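Local atomic coordinates of import inner membrane translocase subunit TIM21 mitochondrial (Saccharomyces cerevisiae, PDB entry 2CIU), a protein that belongs to the TIM23 complex of the mitochondrial inner membrane and, through this intermembrane-space domain, helps keep the TOM and TIM23 translocases in close contact. Residues A[26-31]-A[78-83]; A[43-48]-A[73-78]; A[83-88]-A[105-110]. All blocks are in the same frame, centred on the assembly; numbering follows the deposited sequence.

From the N terminus the chain runs through helices 6-20 and 22-27 before entering an antiparallel sheet. Contact 1 (26-31 with 78-83) closes the longest loop, bringing the exit of helix 22-27 against the turn that joins strands 70-79 and 84-92. Contact 2 (43-48 with 73-78) is nested inside that loop and pairs strand 41-48 with strand 70-79. Contact 3 (83-88 with 105-110) opens after contact 1 has closed and forms the hairpin of strands 84-92 and 101-108. Val78 is common to contacts 1 and 2, Lys83 to contacts 1 and 3, and backbone bonds between strands 70-79 and 84-92 connect contact 2 to contact 3.

Contact 1 of 3, residues A[26-31]-A[78-83]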
ATOM      1  N   SER A  26      -5.342 -10.900   8.468  1.00 19.27           N
ATOM      2  CA  SER A  26      -6.335 -11.954   8.349  1.00 19.57           C
ATOM      3  C   SER A  26      -6.628 -12.234   6.878  1.00 18.91           C
ATOM      4  O   SER A  26      -6.769 -13.388   6.481  1.00 18.03           O
ATOM      5  CB  SER A  26      -7.623 -11.551   9.073  1.00 25.13           C
ATOM      6  OG  SER A  26      -8.590 -12.582   8.999  1.00 33.57           O
ATOM      7  N   LEU A  27      -6.725 -11.176   6.070  1.00 17.19           N
ATOM      8  CA  LEU A  27      -6.983 -11.348   4.645  1.00 15.07           C
ATOM      9  C   LEU A  27      -5.824 -12.081   3.976  1.00 14.61           C
ATOM     10  O   LEU A  27      -6.018 -12.826   3.017  1.00 16.45           O
ATOM     11  CB  LEU A  27      -7.193  -9.986   3.961  1.00 16.61           C
ATOM     12  CG  LEU A  27      -8.406  -9.163   4.417  1.00 18.36           C
ATOM     13  CD1 LEU A  27      -8.449  -7.845   3.633  1.00 18.94           C
ATOM     14  CD2 LEU A  27      -9.679  -9.955   4.204  1.00 19.92           C
ATOM     15  N   LEU A  28      -4.615 -11.872   4.488  1.00 15.47           N
ATOM     16  CA  LEU A  28      -3.431 -12.521   3.937  1.00 15.52           C
ATOM     17  C   LEU A  28      -3.272 -13.931   4.499  1.00 14.90           C
ATOM     18  O   LEU A  28      -2.376 -14.662   4.090  1.00 16.55           O
ATOM     19  CB  LEU A  28      -2.180 -11.706   4.260  1.00 15.05           C
ATOM     20  CG  LEU A  28      -1.983 -10.396   3.491  1.00 16.65           C
ATOM     21  CD1 LEU A  28      -0.854  -9.601   4.131  1.00 16.83           C
ATOM     22  CD2 LEU A  28      -1.679 -10.700   2.029  1.00 19.57           C
ATOM     23  N   GLN A  29      -4.158 -14.291   5.420  1.00 15.68           N
ATOM     24  CA  GLN A  29      -4.137 -15.605   6.046  1.00 18.16           C
ATOM     25  C   GLN A  29      -2.776 -15.873   6.677  1.00 15.69           C
ATOM     26  O   GLN A  29      -2.185 -16.942   6.489  1.00 16.13           O
ATOM     27  CB  GLN A  29      -4.482 -16.681   5.015  1.00 18.94           C
ATOM     28  CG  GLN A  29      -5.918 -16.569   4.507  1.00 19.20           C
ATOM     29  CD  GLN A  29      -6.260 -17.608   3.465  1.00 22.82           C
ATOM     30  OE1 GLN A  29      -5.829 -18.760   3.555  1.00 27.98           O
ATOM     31  NE2 GLN A  29      -7.060 -17.215   2.473  1.00 24.15           N
ATOM     32  N   CYS A  30      -2.290 -14.888   7.425  1.00 15.69           N
ATOM     33  CA  CYS A  30      -1.001 -15.004   8.108  1.00 14.19           C
ATOM     34  C   CYS A  30      -1.012 -16.139   9.116  1.00 17.19           C
ATOM     35  O   CYS A  30      -2.019 -16.387   9.768  1.00 20.41           O
ATOM     36  CB  CYS A  30      -0.668 -13.721   8.859  1.00 16.27           C
ATOM     37  SG  CYS A  30      -0.278 -12.319   7.787  1.00 17.22           S
ATOM     38  N   ASP A  31       0.130 -16.810   9.222  1.00 16.88           N
ATOM     39  CA  ASP A  31       0.320 -17.902  10.167  1.00 20.05           C
ATOM     40  C   ASP A  31       0.726 -17.192  11.461  1.00 18.27           C
ATOM     41  O   ASP A  31       1.904 -17.132  11.798  1.00 19.75           O
ATOM     42  CB  ASP A  31       1.458 -18.802   9.670  1.00 19.57           C
ATOM     43  CG  ASP A  31       1.647 -20.041  10.521  1.00 27.30           C
ATOM     44  OD1 ASP A  31       0.930 -20.194  11.529  1.00 32.08           O
ATOM     45  OD2 ASP A  31       2.521 -20.861  10.173  1.00 28.97           O
ATOM     46  N   VAL A  78       2.606  -7.013  -0.546  1.00 12.22           N
ATOM     47  CA  VAL A  78       2.923  -7.602   0.751  1.00 11.66           C
ATOM     48  C   VAL A  78       2.511  -9.054   0.560  1.00 13.98           C
ATOM     49  O   VAL A  78       1.381  -9.352   0.157  1.00 15.30           O
ATOM     50  CB  VAL A  78       2.144  -6.951   1.912  1.00 12.24           C
ATOM     51  CG1 VAL A  78       2.423  -7.714   3.214  1.00 15.87           C
ATOM     52  CG2 VAL A  78       2.577  -5.489   2.071  1.00 13.65           C
ATOM     53  N   GLU A  79       3.440  -9.962   0.833  1.00 12.78           N
ATOM     54  CA  GLU A  79       3.205 -11.378   0.617  1.00 11.96           C
ATOM     55  C   GLU A  79       3.339 -12.257   1.851  1.00 13.04           C
ATOM     56  O   GLU A  79       4.301 -12.124   2.604  1.00 14.11           O
ATOM     57  CB  GLU A  79       4.187 -11.890  -0.444  1.00 11.98           C
ATOM     58  CG  GLU A  79       4.093 -13.398  -0.684  1.00 14.11           C
ATOM     59  CD  GLU A  79       5.114 -13.931  -1.669  1.00 16.94           C
ATOM     60  OE1 GLU A  79       5.163 -15.165  -1.846  1.00 21.95           O
ATOM     61  OE2 GLU A  79       5.869 -13.143  -2.274  1.00 17.14           O
ATOM     62  N   SER A  80       2.364 -13.139   2.048  1.00 11.78           N
ATOM     63  CA  SER A  80       2.414 -14.107   3.149  1.00 12.23           C
ATOM     64  C   SER A  80       2.653 -15.440   2.454  1.00 12.99           C
ATOM     65  O   SER A  80       2.693 -15.506   1.227  1.00 15.73           O
ATOM     66  CB  SER A  80       1.088 -14.170   3.908  1.00 14.14           C
ATOM     67  OG  SER A  80       0.056 -14.698   3.088  1.00 15.91           O
ATOM     68  N   LYS A  81       2.814 -16.510   3.225  1.00 13.60           N
ATOM     69  CA  LYS A  81       3.026 -17.819   2.616  1.00 15.97           C
ATOM     70  C   LYS A  81       1.807 -18.279   1.801  1.00 17.72           C
ATOM     71  O   LYS A  81       1.906 -19.200   0.988  1.00 18.93           O
ATOM     72  CB  LYS A  81       3.324 -18.862   3.701  1.00 17.34           C
ATOM     73  CG  LYS A  81       4.633 -18.637   4.438  1.00 24.27           C
ATOM     74  CD  LYS A  81       4.721 -19.547   5.658  1.00 31.37           C
ATOM     75  CE  LYS A  81       5.915 -19.186   6.530  1.00 40.17           C
ATOM     76  NZ  LYS A  81       5.840 -19.865   7.854  1.00 39.32           N
ATOM     77  N   LYS A  82       0.660 -17.640   2.012  1.00 17.88           N
ATOM     78  CA  LYS A  82      -0.548 -18.047   1.302  1.00 18.53           C
ATOM     79  C   LYS A  82      -1.147 -17.042   0.323  1.00 16.06           C
ATOM     80  O   LYS A  82      -1.869 -17.438  -0.591  1.00 17.63           O
ATOM     81  CB  LYS A  82      -1.631 -18.442   2.308  1.00 23.92           C
ATOM     82  CG  LYS A  82      -1.164 -19.460   3.334  1.00 26.68           C
ATOM     83  CD  LYS A  82      -2.311 -20.036   4.138  1.00 33.75           C
ATOM     84  CE  LYS A  82      -3.089 -21.050   3.314  1.00 42.22           C
ATOM     85  NZ  LYS A  82      -3.949 -21.921   4.166  1.00 46.00           N
ATOM     86  N   LYS A  83      -0.850 -15.761   0.500  1.00 16.48           N
ATOM     87  CA  LYS A  83      -1.447 -14.739  -0.363  1.00 15.10           C
ATOM     88  C   LYS A  83      -0.529 -13.571  -0.693  1.00 13.68           C
ATOM     89  O   LYS A  83       0.445 -13.301   0.007  1.00 13.63           O
ATOM     90  CB  LYS A  83      -2.690 -14.171   0.327  1.00 17.08           C
ATOM     91  CG  LYS A  83      -3.736 -15.192   0.737  1.00 22.43           C
ATOM     92  CD  LYS A  83      -4.465 -15.792  -0.455  1.00 27.71           C
ATOM     93  CE  LYS A  83      -5.395 -14.789  -1.106  1.00 33.67           C
ATOM     94  NZ  LYS A  83      -6.250 -15.439  -2.143  1.00 41.40           N
TER
HETATM   95  O   HOH W   1      -5.577 -20.460   5.524  1.00 38.42           O
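Leu28 lies beside Lys83, CA to CA 5.2 Å, and Gln29 beside Lys82, where the chain leaving helix 22-27 passes over the turn between strands 70-79 and 84-92. The direct hydrogen bond runs from Ser80 OG to Leu28 O, 2.6 Å long, the hydroxyl tilted 17° from the carbonyl plane. Ser80 OG stands between its own backbone N and carbonyl carbon (chi1 66°), and it also accepts from the backbone N-H groups of Lys82 and Lys83, the latter at 2.9 Å. With its proton given to Leu28 O and two amides directed at its oxygen, this buried hydroxyl is gripped by three bonds. Acceptance from the amides two and three residues on makes an ST turn and an ST motif, while Gln29, at positive phi, ends the helix in a Schellman motif; one serine thus joins a helix terminus to a strand-connecting turn. On the buried side Leu28 CD1 meets Val78 CG1 at 3.9 Å, the two side chains crossing at about a right angle, and Leu28 CD2 rests near Lys83 CB. Val78 continues this apolar packing onto Val15 and Val18 of helix 6-20. Lys83 CG lies 3.7 Å from Leu28 O, but bends at chi2 and chi3 carry its chain away, and its amine bonds to Pro110 O. At the exposed rim the extended Gln29 side chain crosses that of Lys82, OE1 approaching CE to 3.6 Å. A water completes the link, donating to Gln29 OE1 and accepting from Lys82 NZ. Asp31 OD2 and Lys81 NZ stay 4.2 Å apart, too far for a salt bridge, though their opposite charges would favour the approach. Glu38 receives the backbone N-H groups of both residues.

Contact 2 of 3, residues A[43-48]-A[73-78]; sequences YGELIT and YMRFHV
Tyr43 pairs with His77 as an antiparallel hydrogen-bonded pair: His77 N gives a nearly straight bond to Tyr43 O (2.8 Å, 177° at the hydrogen), and Tyr43 N returns a longer one to His77 O. Both side chains stand on one face of the sheet. Tyr43 CE1 comes to 3.5 Å from His77 CB, and the two rings meet obliquely; the phenol OH bonds to Glu79. Phe76 CB, meanwhile, touches Tyr43 O, and its ring lies against Phe11 of helix 6-20, edge-to-face. At Gly44 the backbone O sits at the edge of the His77 imidazole, in its plane, and accepts a weak bond from ND1 (3.4 Å, 165°). Strand 41-48, broken by a bulge or short loop, turns away from strand 70-79 and goes on to pair with strand 53-55, and Glu45 and Ile47 form backbone bonds with Arg56 and Arg54. Glu45 CA packs at the imidazole edge near CE1. Glu45 CG is anti to the backbone N (chi1 -179°), and from there the extended chain reaches Arg75, OE2 lying 3.7 Å from Arg75 CD; a water donates to OE2 and accepts weakly from Arg75 NH1, while Arg75 NE bonds to His88 ND1. Leu46 then covers one face of the His77 ring in a CH-pi contact, CG 3.8 Å from the centroid and offset toward the rim. An alanine in place of His77 would probably leave Gly44 O without its weak donor and open a gap under Leu46.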
ATOM      1  N   TYR A  43       7.683  -5.967  -1.530  1.00 12.42           N
ATOM      2  CA  TYR A  43       8.499  -5.575  -2.666  1.00 13.09           C
ATOM      3  C   TYR A  43       7.665  -4.707  -3.583  1.00 15.55           C
ATOM      4  O   TYR A  43       6.457  -4.555  -3.363  1.00 13.81           O
ATOM      5  CB  TYR A  43       9.030  -6.804  -3.428  1.00 11.90           C
ATOM      6  CG  TYR A  43       8.054  -7.953  -3.553  1.00 13.46           C
ATOM      7  CD1 TYR A  43       6.966  -7.880  -4.427  1.00 13.26           C
ATOM      8  CD2 TYR A  43       8.193  -9.113  -2.771  1.00 14.66           C
ATOM      9  CE1 TYR A  43       6.041  -8.921  -4.526  1.00 11.91           C
ATOM     10  CE2 TYR A  43       7.261 -10.159  -2.859  1.00 15.90           C
ATOM     11  CZ  TYR A  43       6.186 -10.051  -3.744  1.00 13.79           C
ATOM     12  OH  TYR A  43       5.245 -11.050  -3.837  1.00 15.48           O
ATOM     13  N   GLY A  44       8.325  -4.143  -4.588  1.00 16.34           N
ATOM     14  CA  GLY A  44       7.662  -3.267  -5.539  1.00 14.80           C
ATOM     15  C   GLY A  44       6.624  -3.964  -6.389  1.00 14.44           C
ATOM     16  O   GLY A  44       6.440  -5.166  -6.337  1.00 12.88           O
ATOM     17  N   GLU A  45       5.942  -3.174  -7.201  1.00 14.83           N
ATOM     18  CA  GLU A  45       4.900  -3.682  -8.078  1.00 14.18           C
ATOM     19  C   GLU A  45       5.361  -4.821  -8.988  1.00 13.15           C
ATOM     20  O   GLU A  45       6.390  -4.721  -9.654  1.00 15.31           O
ATOM     21  CB  GLU A  45       4.381  -2.507  -8.906  1.00 20.04           C
ATOM     22  CG  GLU A  45       3.272  -2.801  -9.863  1.00 26.72           C
ATOM     23  CD  GLU A  45       2.727  -1.519 -10.454  1.00 27.66           C
ATOM     24  OE1 GLU A  45       3.541  -0.632 -10.787  1.00 29.65           O
ATOM     25  OE2 GLU A  45       1.495  -1.400 -10.589  1.00 35.68           O
ATOM     26  N   LEU A  46       4.586  -5.899  -9.015  1.00 13.38           N
ATOM     27  CA  LEU A  46       4.901  -7.048  -9.854  1.00 15.21           C
ATOM     28  C   LEU A  46       4.516  -6.757 -11.290  1.00 18.37           C
ATOM     29  O   LEU A  46       3.384  -6.352 -11.566  1.00 15.66           O
ATOM     30  CB  LEU A  46       4.151  -8.294  -9.381  1.00 17.23           C
ATOM     31  CG  LEU A  46       4.608  -8.831  -8.023  1.00 16.10           C
ATOM     32  CD1 LEU A  46       3.714  -9.997  -7.608  1.00 21.13           C
ATOM     33  CD2 LEU A  46       6.068  -9.272  -8.112  1.00 16.64           C
ATOM     34  N   ILE A  47       5.467  -6.952 -12.194  1.00 15.35           N
ATOM     35  CA  ILE A  47       5.225  -6.726 -13.612  1.00 16.99           C
ATOM     36  C   ILE A  47       5.630  -7.987 -14.360  1.00 16.93           C
ATOM     37  O   ILE A  47       6.430  -8.796 -13.874  1.00 18.74           O
ATOM     38  CB  ILE A  47       6.026  -5.509 -14.130  1.00 18.45           C
ATOM     39  CG1 ILE A  47       7.521  -5.703 -13.866  1.00 23.23           C
ATOM     40  CG2 ILE A  47       5.538  -4.235 -13.424  1.00 21.07           C
ATOM     41  CD1 ILE A  47       8.400  -4.615 -14.470  1.00 24.78           C
ATOM     42  N   THR A  48       5.072  -8.166 -15.544  1.00 18.27           N
ATOM     43  CA  THR A  48       5.379  -9.356 -16.316  1.00 16.09           C
ATOM     44  C   THR A  48       5.347  -9.068 -17.805  1.00 23.13           C
ATOM     45  O   THR A  48       4.662  -8.147 -18.251  1.00 19.02           O
ATOM     46  CB  THR A  48       4.357 -10.464 -16.007  1.00 19.86           C
ATOM     47  OG1 THR A  48       4.624 -11.615 -16.814  1.00 21.53           O
ATOM     48  CG2 THR A  48       2.947  -9.973 -16.295  1.00 19.43           C
ATOM     49  N   TYR A  73       1.810   8.674  -6.220  1.00 12.73           N
ATOM     50  CA  TYR A  73       1.107   7.402  -6.226  1.00 13.45           C
ATOM     51  C   TYR A  73       2.153   6.300  -6.144  1.00 13.12           C
ATOM     52  O   TYR A  73       3.166   6.342  -6.834  1.00 14.59           O
ATOM     53  CB  TYR A  73       0.288   7.252  -7.508  1.00 11.45           C
ATOM     54  CG  TYR A  73      -0.788   8.298  -7.635  1.00 10.75           C
ATOM     55  CD1 TYR A  73      -2.079   8.057  -7.185  1.00 14.95           C
ATOM     56  CD2 TYR A  73      -0.496   9.540  -8.193  1.00 13.57           C
ATOM     57  CE1 TYR A  73      -3.068   9.030  -7.293  1.00 17.35           C
ATOM     58  CE2 TYR A  73      -1.468  10.521  -8.302  1.00 14.68           C
ATOM     59  CZ  TYR A  73      -2.751  10.261  -7.856  1.00 16.66           C
ATOM     60  OH  TYR A  73      -3.720  11.228  -7.990  1.00 18.96           O
ATOM     61  N   MET A  74       1.904   5.321  -5.286  1.00 12.30           N
ATOM     62  CA  MET A  74       2.841   4.225  -5.121  1.00 11.61           C
ATOM     63  C   MET A  74       2.102   2.912  -4.966  1.00 12.88           C
ATOM     64  O   MET A  74       1.101   2.832  -4.247  1.00 13.49           O
ATOM     65  CB  MET A  74       3.713   4.458  -3.886  1.00 12.20           C
ATOM     66  CG  MET A  74       4.673   3.300  -3.598  1.00 14.39           C
ATOM     67  SD  MET A  74       5.680   3.580  -2.100  1.00 14.68           S
ATOM     68  CE  MET A  74       6.967   4.575  -2.775  1.00 13.07           C
ATOM     69  N   ARG A  75       2.588   1.890  -5.660  1.00 12.60           N
ATOM     70  CA  ARG A  75       2.001   0.570  -5.543  1.00 11.72           C
ATOM     71  C   ARG A  75       3.091  -0.408  -5.150  1.00 10.79           C
ATOM     72  O   ARG A  75       4.216  -0.320  -5.629  1.00 14.07           O
ATOM     73  CB  ARG A  75       1.348   0.139  -6.859  1.00 15.92           C
ATOM     74  CG  ARG A  75       0.077   0.916  -7.079  1.00 15.71           C
ATOM     75  CD  ARG A  75      -0.730   0.455  -8.250  1.00 22.45           C
ATOM     76  NE  ARG A  75      -1.994   1.180  -8.223  1.00 23.69           N
ATOM     77  CZ  ARG A  75      -2.944   1.085  -9.144  1.00 26.32           C
ATOM     78  NH1 ARG A  75      -2.785   0.288 -10.192  1.00 30.08           N
ATOM     79  NH2 ARG A  75      -4.053   1.795  -9.005  1.00 23.94           N
ATOM     80  N   PHE A  76       2.758  -1.319  -4.244  1.00 11.43           N
ATOM     81  CA  PHE A  76       3.719  -2.337  -3.834  1.00 11.50           C
ATOM     82  C   PHE A  76       2.949  -3.551  -3.342  1.00 10.84           C
ATOM     83  O   PHE A  76       1.725  -3.526  -3.258  1.00 12.13           O
ATOM     84  CB  PHE A  76       4.689  -1.800  -2.757  1.00 11.08           C
ATOM     85  CG  PHE A  76       4.031  -1.391  -1.472  1.00 11.31           C
ATOM     86  CD1 PHE A  76       3.797  -2.322  -0.456  1.00 11.42           C
ATOM     87  CD2 PHE A  76       3.663  -0.066  -1.263  1.00 13.75           C
ATOM     88  CE1 PHE A  76       3.210  -1.927   0.745  1.00 14.34           C
ATOM     89  CE2 PHE A  76       3.077   0.333  -0.067  1.00 13.90           C
ATOM     90  CZ  PHE A  76       2.850  -0.597   0.943  1.00 14.88           C
ATOM     91  N   HIS A  77       3.656  -4.632  -3.040  1.00 10.66           N
ATOM     92  CA  HIS A  77       2.982  -5.825  -2.586  1.00 11.67           C
ATOM     93  C   HIS A  77       3.462  -6.257  -1.227  1.00 11.40           C
ATOM     94  O   HIS A  77       4.568  -5.917  -0.824  1.00 11.85           O
ATOM     95  CB  HIS A  77       3.237  -6.998  -3.535  1.00 13.41           C
ATOM     96  CG  HIS A  77       2.627  -6.832  -4.893  1.00 13.62           C
ATOM     97  ND1 HIS A  77       3.285  -6.225  -5.941  1.00 19.81           N
ATOM     98  CD2 HIS A  77       1.422  -7.213  -5.375  1.00 11.28           C
ATOM     99  CE1 HIS A  77       2.509  -6.244  -7.013  1.00 13.19           C
ATOM    100  NE2 HIS A  77       1.375  -6.840  -6.695  1.00 20.69           N
ATOM    101  N   VAL A  78       2.606  -7.013  -0.546  1.00 12.22           N
ATOM    102  CA  VAL A  78       2.923  -7.602   0.751  1.00 11.66           C
ATOM    103  C   VAL A  78       2.511  -9.054   0.560  1.00 13.98           C
ATOM    104  O   VAL A  78       1.381  -9.352   0.157  1.00 15.30           O
ATOM    105  CB  VAL A  78       2.144  -6.951   1.912  1.00 12.24           C
ATOM    106  CG1 VAL A  78       2.423  -7.714   3.214  1.00 15.87           C
ATOM    107  CG2 VAL A  78       2.577  -5.489   2.071  1.00 13.65           C
TER
HETATM  108  O   HOH W   2       0.002   0.324 -11.876  1.00 39.58           O

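Contact 3 of 3, residues A[83-88]-A[105-110]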
ATOM      1  N   LYS A  83      -0.850 -15.761   0.500  1.00 16.48           N
ATOM      2  CA  LYS A  83      -1.447 -14.739  -0.363  1.00 15.10           C
ATOM      3  C   LYS A  83      -0.529 -13.571  -0.693  1.00 13.68           C
ATOM      4  O   LYS A  83       0.445 -13.301   0.007  1.00 13.63           O
ATOM      5  CB  LYS A  83      -2.690 -14.171   0.327  1.00 17.08           C
ATOM      6  CG  LYS A  83      -3.736 -15.192   0.737  1.00 22.43           C
ATOM      7  CD  LYS A  83      -4.465 -15.792  -0.455  1.00 27.71           C
ATOM      8  CE  LYS A  83      -5.395 -14.789  -1.106  1.00 33.67           C
ATOM      9  NZ  LYS A  83      -6.250 -15.439  -2.143  1.00 41.40           N
ATOM     10  N   ILE A  84      -0.853 -12.867  -1.775  1.00 14.77           N
ATOM     11  CA  ILE A  84      -0.101 -11.684  -2.151  1.00 14.31           C
ATOM     12  C   ILE A  84      -1.107 -10.543  -2.263  1.00 15.88           C
ATOM     13  O   ILE A  84      -2.126 -10.670  -2.951  1.00 19.03           O
ATOM     14  CB  ILE A  84       0.622 -11.853  -3.495  1.00 15.26           C
ATOM     15  CG1 ILE A  84       1.734 -12.893  -3.356  1.00 16.70           C
ATOM     16  CG2 ILE A  84       1.208 -10.520  -3.944  1.00 16.79           C
ATOM     17  CD1 ILE A  84       2.509 -13.145  -4.639  1.00 22.04           C
ATOM     18  N   ALA A  85      -0.836  -9.445  -1.569  1.00 12.48           N
ATOM     19  CA  ALA A  85      -1.723  -8.290  -1.622  1.00 12.42           C
ATOM     20  C   ALA A  85      -1.073  -7.204  -2.465  1.00 12.60           C
ATOM     21  O   ALA A  85       0.149  -7.118  -2.546  1.00 13.87           O
ATOM     22  CB  ALA A  85      -1.980  -7.750  -0.206  1.00 15.03           C
ATOM     23  N   LEU A  86      -1.906  -6.404  -3.128  1.00 10.13           N
ATOM     24  CA  LEU A  86      -1.424  -5.261  -3.881  1.00 10.26           C
ATOM     25  C   LEU A  86      -1.866  -4.071  -3.043  1.00 13.60           C
ATOM     26  O   LEU A  86      -3.030  -3.973  -2.676  1.00 14.98           O
ATOM     27  CB  LEU A  86      -2.073  -5.192  -5.270  1.00  9.62           C
ATOM     28  CG  LEU A  86      -1.779  -3.912  -6.068  1.00 14.54           C
ATOM     29  CD1 LEU A  86      -0.285  -3.686  -6.231  1.00 19.24           C
ATOM     30  CD2 LEU A  86      -2.424  -4.045  -7.427  1.00 22.46           C
ATOM     31  N   VAL A  87      -0.935  -3.183  -2.721  1.00 10.88           N
ATOM     32  CA  VAL A  87      -1.234  -2.006  -1.911  1.00 10.43           C
ATOM     33  C   VAL A  87      -1.114  -0.780  -2.795  1.00 10.35           C
ATOM     34  O   VAL A  87      -0.148  -0.643  -3.544  1.00 11.63           O
ATOM     35  CB  VAL A  87      -0.230  -1.861  -0.732  1.00 10.48           C
ATOM     36  CG1 VAL A  87      -0.576  -0.653   0.124  1.00 10.30           C
ATOM     37  CG2 VAL A  87      -0.243  -3.133   0.114  1.00 14.20           C
ATOM     38  N   HIS A  88      -2.115   0.094  -2.725  1.00 10.40           N
ATOM     39  CA  HIS A  88      -2.110   1.325  -3.503  1.00 10.17           C
ATOM     40  C   HIS A  88      -2.106   2.483  -2.514  1.00 11.68           C
ATOM     41  O   HIS A  88      -2.899   2.502  -1.579  1.00 13.84           O
ATOM     42  CB  HIS A  88      -3.375   1.416  -4.363  1.00 11.18           C
ATOM     43  CG  HIS A  88      -3.588   2.771  -4.962  1.00 15.66           C
ATOM     44  ND1 HIS A  88      -3.024   3.154  -6.159  1.00 17.56           N
ATOM     45  CD2 HIS A  88      -4.249   3.855  -4.492  1.00 14.85           C
ATOM     46  CE1 HIS A  88      -3.327   4.418  -6.400  1.00 18.67           C
ATOM     47  NE2 HIS A  88      -4.068   4.865  -5.405  1.00 14.58           N
ATOM     48  N   MET A 105      -5.456   4.994   0.656  1.00 11.20           N
ATOM     49  CA  MET A 105      -4.626   3.806   0.756  1.00 12.00           C
ATOM     50  C   MET A 105      -5.509   2.577   0.881  1.00 15.21           C
ATOM     51  O   MET A 105      -6.367   2.499   1.760  1.00 15.34           O
ATOM     52  CB  MET A 105      -3.674   3.913   1.946  1.00 13.27           C
ATOM     53  CG  MET A 105      -2.728   2.727   2.032  1.00 13.35           C
ATOM     54  SD  MET A 105      -1.624   2.855   3.468  1.00 22.08           S
ATOM     55  CE  MET A 105      -0.328   1.826   2.911  1.00 23.40           C
ATOM     56  N   TYR A 106      -5.342   1.628  -0.036  1.00 12.20           N
ATOM     57  CA  TYR A 106      -6.146   0.427   0.035  1.00 12.69           C
ATOM     58  C   TYR A 106      -5.318  -0.792  -0.313  1.00 14.01           C
ATOM     59  O   TYR A 106      -4.210  -0.692  -0.854  1.00 13.27           O
ATOM     60  CB  TYR A 106      -7.401   0.540  -0.854  1.00 12.71           C
ATOM     61  CG  TYR A 106      -7.152   0.636  -2.349  1.00 13.71           C
ATOM     62  CD1 TYR A 106      -6.841  -0.497  -3.106  1.00 14.55           C
ATOM     63  CD2 TYR A 106      -7.233   1.866  -3.001  1.00 15.57           C
ATOM     64  CE1 TYR A 106      -6.615  -0.407  -4.485  1.00 13.35           C
ATOM     65  CE2 TYR A 106      -7.009   1.970  -4.370  1.00 11.75           C
ATOM     66  CZ  TYR A 106      -6.700   0.841  -5.105  1.00 15.06           C
ATOM     67  OH  TYR A 106      -6.442   0.961  -6.452  1.00 20.25           O
ATOM     68  N   VAL A 107      -5.863  -1.948   0.032  1.00 12.15           N
ATOM     69  CA  VAL A 107      -5.185  -3.207  -0.190  1.00 12.58           C
ATOM     70  C   VAL A 107      -6.099  -4.176  -0.877  1.00 14.79           C
ATOM     71  O   VAL A 107      -7.224  -4.393  -0.429  1.00 13.57           O
ATOM     72  CB  VAL A 107      -4.747  -3.830   1.151  1.00 12.18           C
ATOM     73  CG1 VAL A 107      -4.008  -5.130   0.893  1.00 15.98           C
ATOM     74  CG2 VAL A 107      -3.895  -2.843   1.917  1.00 12.37           C
ATOM     75  N   ASP A 108      -5.613  -4.749  -1.971  1.00  9.75           N
ATOM     76  CA  ASP A 108      -6.375  -5.724  -2.735  1.00 12.33           C
ATOM     77  C   ASP A 108      -5.774  -7.116  -2.584  1.00 13.10           C
ATOM     78  O   ASP A 108      -4.647  -7.346  -3.018  1.00 12.33           O
ATOM     79  CB  ASP A 108      -6.365  -5.387  -4.233  1.00 10.59           C
ATOM     80  CG  ASP A 108      -7.284  -4.226  -4.596  1.00 12.95           C
ATOM     81  OD1 ASP A 108      -8.236  -3.937  -3.844  1.00 14.58           O
ATOM     82  OD2 ASP A 108      -7.052  -3.620  -5.668  1.00 16.83           O
ATOM     83  N   VAL A 109      -6.528  -8.033  -1.981  1.00 13.08           N
ATOM     84  CA  VAL A 109      -6.100  -9.423  -1.828  1.00 14.42           C
ATOM     85  C   VAL A 109      -7.076 -10.225  -2.685  1.00 15.38           C
ATOM     86  O   VAL A 109      -8.290 -10.058  -2.573  1.00 17.20           O
ATOM     87  CB  VAL A 109      -6.206  -9.896  -0.375  1.00 15.12           C
ATOM     88  CG1 VAL A 109      -5.793 -11.365  -0.288  1.00 14.90           C
ATOM     89  CG2 VAL A 109      -5.331  -9.025   0.526  1.00 14.37           C
ATOM     90  N   PRO A 110      -6.568 -11.100  -3.562  1.00 14.96           N
ATOM     91  CA  PRO A 110      -7.499 -11.865  -4.398  1.00 19.66           C
ATOM     92  C   PRO A 110      -8.592 -12.596  -3.630  1.00 22.23           C
ATOM     93  O   PRO A 110      -8.325 -13.278  -2.634  1.00 21.22           O
ATOM     94  CB  PRO A 110      -6.577 -12.817  -5.157  1.00 20.64           C
ATOM     95  CG  PRO A 110      -5.333 -12.019  -5.301  1.00 17.62           C
ATOM     96  CD  PRO A 110      -5.171 -11.399  -3.926  1.00 18.43           C
TER
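Ala85 CB touches both Val107 CG1, at a tight 3.5 Å, and Val109 CG2, opening an apolar row along one face of the hairpin. Val87 continues it: CG2 lies beside Val107 CG2, the two side chains pointing the same way, and CG1 touches Met105 CE at the end of an extended chain. Behind this row the backbones run antiparallel. Leu86 exchanges two hydrogen bonds with Asp108, and His88 two with Tyr106. Side chains of these pairs stand on the other face. Tyr106 CG lies between its backbone N and carbonyl carbon (chi1 65°), and from there the ring leans toward His88, whose CB sits over one face of it, 3.7 Å from the centroid. The ring planes are 21° apart and displaced from one another, leaving little overlap; His88 CD2 comes to 3.3 Å from Tyr106 CE2. At the polar end Lys83 CE packs on Val109 CG1, and NZ donates to Pro110 O at 3.0 Å. Asp108 forms a salt bridge with Arg114, and the polar partner of His88 is Arg75. Helix 6-20 covers Val87 and Met105, helix 22-27 meets Val107 and Val109, and strands 70-79 and 115-116 flank the hairpin in the sheet.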